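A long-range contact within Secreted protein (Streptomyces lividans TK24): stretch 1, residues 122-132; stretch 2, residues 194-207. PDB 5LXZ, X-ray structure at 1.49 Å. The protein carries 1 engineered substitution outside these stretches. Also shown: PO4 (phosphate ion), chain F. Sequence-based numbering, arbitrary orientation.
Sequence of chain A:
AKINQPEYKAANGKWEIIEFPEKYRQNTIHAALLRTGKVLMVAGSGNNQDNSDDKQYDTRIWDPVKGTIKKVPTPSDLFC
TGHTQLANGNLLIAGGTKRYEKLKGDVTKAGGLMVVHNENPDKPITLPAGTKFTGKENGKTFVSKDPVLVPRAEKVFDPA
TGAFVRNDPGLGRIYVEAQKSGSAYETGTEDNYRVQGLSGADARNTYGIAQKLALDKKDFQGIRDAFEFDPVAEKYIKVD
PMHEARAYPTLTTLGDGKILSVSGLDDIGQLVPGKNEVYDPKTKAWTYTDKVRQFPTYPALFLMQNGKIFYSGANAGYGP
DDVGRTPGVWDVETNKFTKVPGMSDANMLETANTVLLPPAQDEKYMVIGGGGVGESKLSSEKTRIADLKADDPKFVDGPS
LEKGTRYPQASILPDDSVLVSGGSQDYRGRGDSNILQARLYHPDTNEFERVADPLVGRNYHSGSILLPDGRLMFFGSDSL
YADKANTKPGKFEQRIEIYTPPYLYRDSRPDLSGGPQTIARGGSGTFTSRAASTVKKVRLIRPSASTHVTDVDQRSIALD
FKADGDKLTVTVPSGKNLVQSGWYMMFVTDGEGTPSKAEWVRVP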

# COMPACT_ATOMS: atom_id res chain seq x y z
N ASP A 122 10.25 -17.64 -36.67
CA ASP A 122 11.22 -18.11 -37.69
C ASP A 122 12.61 -17.49 -37.58
O ASP A 122 13.59 -18.05 -38.11
CB ASP A 122 10.69 -17.81 -39.10
CG ASP A 122 9.34 -18.50 -39.41
OD1 ASP A 122 8.89 -19.37 -38.65
OD2 ASP A 122 8.72 -18.15 -40.44
N LYS A 123 12.72 -16.30 -36.99
CA LYS A 123 14.00 -15.65 -36.88
C LYS A 123 14.05 -14.70 -35.70
O LYS A 123 13.00 -14.18 -35.26
CB LYS A 123 14.39 -14.93 -38.18
CG LYS A 123 13.45 -13.86 -38.66
CD LYS A 123 13.91 -13.24 -39.98
CE LYS A 123 12.96 -12.13 -40.44
NZ LYS A 123 13.16 -10.84 -39.71
N PRO A 124 15.25 -14.48 -35.16
CA PRO A 124 15.47 -13.44 -34.19
C PRO A 124 15.60 -12.15 -34.93
O PRO A 124 15.67 -12.13 -36.16
CB PRO A 124 16.81 -13.82 -33.56
CG PRO A 124 17.57 -14.41 -34.73
CD PRO A 124 16.52 -15.18 -35.48
N ILE A 125 15.64 -11.04 -34.21
CA ILE A 125 15.90 -9.79 -34.84
C ILE A 125 16.87 -9.01 -33.96
O ILE A 125 16.75 -9.02 -32.73
CB ILE A 125 14.58 -9.00 -35.13
CG1 ILE A 125 14.87 -7.71 -35.87
CG2 ILE A 125 13.77 -8.78 -33.83
CD1 ILE A 125 13.65 -7.00 -36.44
N THR A 126 17.83 -8.37 -34.59
CA THR A 126 18.78 -7.54 -33.90
C THR A 126 18.47 -6.11 -34.24
O THR A 126 18.40 -5.72 -35.41
CB THR A 126 20.26 -7.94 -34.22
OG1 THR A 126 20.50 -9.23 -33.64
CG2 THR A 126 21.22 -6.94 -33.60
N LEU A 127 18.27 -5.29 -33.20
CA LEU A 127 18.10 -3.89 -33.40
C LEU A 127 19.41 -3.23 -33.01
O LEU A 127 19.84 -3.34 -31.86
CB LEU A 127 16.96 -3.37 -32.52
CG LEU A 127 15.64 -4.10 -32.73
CD1 LEU A 127 14.62 -3.61 -31.71
CD2 LEU A 127 15.10 -3.92 -34.14
N PRO A 128 20.05 -2.51 -33.95
CA PRO A 128 21.29 -1.84 -33.59
C PRO A 128 21.19 -0.77 -32.53
O PRO A 128 20.11 -0.18 -32.29
CB PRO A 128 21.73 -1.16 -34.91
CG PRO A 128 20.49 -1.04 -35.72
CD PRO A 128 19.58 -2.16 -35.31
N ALA A 129 22.33 -0.41 -31.97
CA ALA A 129 22.41 0.81 -31.22
C ALA A 129 21.90 1.97 -32.04
O ALA A 129 22.16 2.08 -33.26
CB ALA A 129 23.85 1.09 -30.79
N GLY A 130 21.22 2.88 -31.36
CA GLY A 130 20.65 4.04 -32.00
C GLY A 130 19.27 3.78 -32.60
O GLY A 130 18.71 4.65 -33.25
N THR A 131 18.70 2.61 -32.30
CA THR A 131 17.31 2.33 -32.67
C THR A 131 16.40 3.26 -31.87
O THR A 131 16.57 3.41 -30.65
CB THR A 131 16.97 0.86 -32.44
OG1 THR A 131 17.72 0.05 -33.34
CG2 THR A 131 15.46 0.54 -32.67
N LYS A 132 15.42 3.85 -32.57
CA LYS A 132 14.45 4.76 -31.99
C LYS A 132 13.15 4.02 -31.73
O LYS A 132 12.69 3.25 -32.57
CB LYS A 132 14.17 5.90 -32.93
CG LYS A 132 15.27 6.93 -32.98
CD LYS A 132 15.02 7.99 -34.04
CE LYS A 132 16.07 9.10 -33.96
NZ LYS A 132 15.57 10.26 -34.73
N ARG A 194 6.64 1.79 -30.96
CA ARG A 194 6.93 1.47 -32.34
C ARG A 194 8.44 1.53 -32.55
O ARG A 194 9.07 2.43 -32.09
CB ARG A 194 6.22 2.47 -33.26
CG ARG A 194 6.14 1.97 -34.71
CD ARG A 194 5.52 3.03 -35.63
NE ARG A 194 6.45 4.10 -35.92
CZ ARG A 194 7.35 4.11 -36.91
NH1 ARG A 194 7.50 3.05 -37.68
NH2 ARG A 194 8.12 5.16 -37.09
N VAL A 195 9.00 0.53 -33.23
CA VAL A 195 10.41 0.54 -33.59
C VAL A 195 10.58 1.22 -34.93
O VAL A 195 10.12 0.72 -35.95
CB VAL A 195 10.95 -0.89 -33.69
CG1 VAL A 195 12.45 -0.87 -34.04
CG2 VAL A 195 10.70 -1.63 -32.39
N GLN A 196 11.23 2.38 -34.92
CA GLN A 196 11.40 3.14 -36.16
C GLN A 196 12.35 2.42 -37.13
O GLN A 196 13.34 1.84 -36.72
CB GLN A 196 11.95 4.52 -35.87
CG GLN A 196 11.02 5.40 -35.06
CD GLN A 196 11.43 6.85 -35.05
OE1 GLN A 196 12.23 7.32 -35.91
NE2 GLN A 196 10.90 7.59 -34.10
N GLY A 197 12.00 2.46 -38.41
CA GLY A 197 12.86 1.91 -39.45
C GLY A 197 12.55 0.50 -39.89
O GLY A 197 13.12 0.06 -40.86
N LEU A 198 11.66 -0.20 -39.19
CA LEU A 198 11.17 -1.48 -39.66
C LEU A 198 9.95 -1.29 -40.59
O LEU A 198 9.21 -0.30 -40.48
CB LEU A 198 10.77 -2.35 -38.48
CG LEU A 198 11.82 -2.60 -37.39
CD1 LEU A 198 11.23 -3.54 -36.35
CD2 LEU A 198 13.09 -3.23 -37.95
N SER A 199 9.71 -2.26 -41.47
CA SER A 199 8.53 -2.24 -42.33
C SER A 199 8.01 -3.64 -42.48
O SER A 199 8.64 -4.60 -42.02
CB SER A 199 8.84 -1.63 -43.71
OG SER A 199 10.05 -2.15 -44.24
N GLY A 200 6.83 -3.75 -43.09
CA GLY A 200 6.26 -5.04 -43.44
C GLY A 200 6.14 -5.95 -42.24
O GLY A 200 5.71 -5.51 -41.16
N ALA A 201 6.51 -7.22 -42.41
CA ALA A 201 6.35 -8.20 -41.32
C ALA A 201 7.16 -7.84 -40.07
O ALA A 201 6.68 -8.01 -38.96
CB ALA A 201 6.71 -9.62 -41.78
N ASP A 202 8.37 -7.35 -40.25
CA ASP A 202 9.21 -6.99 -39.12
C ASP A 202 8.51 -5.92 -38.27
O ASP A 202 8.57 -5.99 -37.05
CB ASP A 202 10.56 -6.47 -39.54
CG ASP A 202 11.49 -7.56 -40.10
OD1 ASP A 202 11.22 -8.78 -39.98
OD2 ASP A 202 12.53 -7.13 -40.65
N ALA A 203 7.85 -4.97 -38.92
CA ALA A 203 7.09 -3.94 -38.19
C ALA A 203 5.91 -4.51 -37.45
O ALA A 203 5.64 -4.11 -36.30
CB ALA A 203 6.62 -2.85 -39.13
N ARG A 204 5.18 -5.43 -38.08
CA ARG A 204 4.03 -6.06 -37.42
C ARG A 204 4.48 -6.91 -36.24
O ARG A 204 3.84 -6.91 -35.18
CB ARG A 204 3.23 -6.92 -38.39
CG ARG A 204 2.52 -6.14 -39.50
CD ARG A 204 1.52 -7.03 -40.25
NE ARG A 204 2.16 -8.20 -40.86
CZ ARG A 204 2.81 -8.22 -42.03
NH1 ARG A 204 2.93 -7.13 -42.78
NH2 ARG A 204 3.35 -9.36 -42.47
N ASN A 205 5.64 -7.55 -36.39
CA ASN A 205 6.09 -8.53 -35.43
C ASN A 205 7.00 -8.02 -34.31
O ASN A 205 7.28 -8.77 -33.39
CB ASN A 205 6.88 -9.61 -36.18
CG ASN A 205 6.01 -10.43 -37.15
OD1 ASN A 205 4.82 -10.56 -36.97
ND2 ASN A 205 6.65 -10.99 -38.18
N THR A 206 7.48 -6.78 -34.40
CA THR A 206 8.47 -6.30 -33.45
C THR A 206 7.94 -5.01 -32.83
O THR A 206 7.61 -4.07 -33.55
CB THR A 206 9.83 -6.00 -34.14
OG1 THR A 206 10.08 -7.02 -35.11
CG2 THR A 206 10.95 -5.98 -33.12
N TYR A 207 7.86 -5.00 -31.50
CA TYR A 207 7.48 -3.74 -30.79
C TYR A 207 8.06 -3.77 -29.40
O TYR A 207 8.49 -4.80 -28.91
CB TYR A 207 5.96 -3.60 -30.73
CG TYR A 207 5.27 -4.73 -30.05
CD1 TYR A 207 4.93 -5.90 -30.75
CD2 TYR A 207 5.00 -4.69 -28.69
CE1 TYR A 207 4.33 -6.94 -30.11
CE2 TYR A 207 4.39 -5.74 -28.05
CZ TYR A 207 4.07 -6.87 -28.76
OH TYR A 207 3.44 -7.90 -28.09
P PO4 F . 6.06 7.68 -35.19
O1 PO4 F . 7.18 7.73 -36.22
O2 PO4 F . 6.16 6.40 -34.42
O3 PO4 F . 6.19 8.94 -34.31
O4 PO4 F . 4.75 7.77 -35.87
O HOH W 1 15.33 3.26 -35.44

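Segments far apart in sequence are often held together by a division between polar fastening at the margins and apolar packing between them, and the contact between residues 122-132 and 194-207 of this secreted Streptomyces protein is a compact example. It buries 433 Å², both sides summed, and three residues cover the most surface: Lys-132, Ile-125 and Gln-196.

Lys-132 and Gln-196 form one end of the contact, where their CA atoms lie 5.4 Å apart. The backbone makes the firm link: Gln-196 N donates to Lys-132 O over 2.9 Å, and the N-H...O angle of 167° is nearly straight. A water extends this pairing, accepting from Lys-132 N at 2.9 Å and donating to Gln-196 O at 2.8 Å, so that it bridges backbone groups which do not meet directly. The side chains add cover of another kind. Lys-132 starts out toward the second stretch, and its CD lies 3.4 Å from Gln-196 OE1, but the extended chain then carries its amino group away. The lysine thus contributes its aliphatic stem and its backbone, and no salt bridge to this partner stretch.

Ile-125, on the short strand 125-127, shows how a single apolar side chain can serve several neighbours. Its CB points toward the second stretch, and with both chi angles near t the chain reaches out fully. Ile-125 CD1 comes within 4.1 Å of Leu-198 CD2 and 3.8 Å of Thr-206 OG1. Thr-206 OG1 is already engaged, donating to Asp-202 O over 2.7 Å just where the helix gives way to strand, so the polar group beside the isoleucine has its hydrogen bond satisfied within its own stretch.

The alternation of the strand brings Leu-127 to the same side as Ile-125, while Thr-126 between them makes no contact. Leu-127 CD2 packs 4.0 Å from Val-195 CG1 and, more loosely, 4.4 Å from Leu-198 CD2, linking the isoleucine cluster to the backbone pairing. Thr-131 joins in through its methyl, with CG2 3.6 Å from Val-195 CG1, while its OG1 donates to Pro-128 O at 2.6 Å within the type II turn.

Beyond Ile-125, a charged pair completes the contact. The CB of Lys-123 points sideways, but the end of its side chain comes nearer, and NZ forms a salt bridge with Asp-202 OD1 at 2.8 Å. The principle is plain: polar links stand at the two ends of the contact, and apolar side chains pack between them.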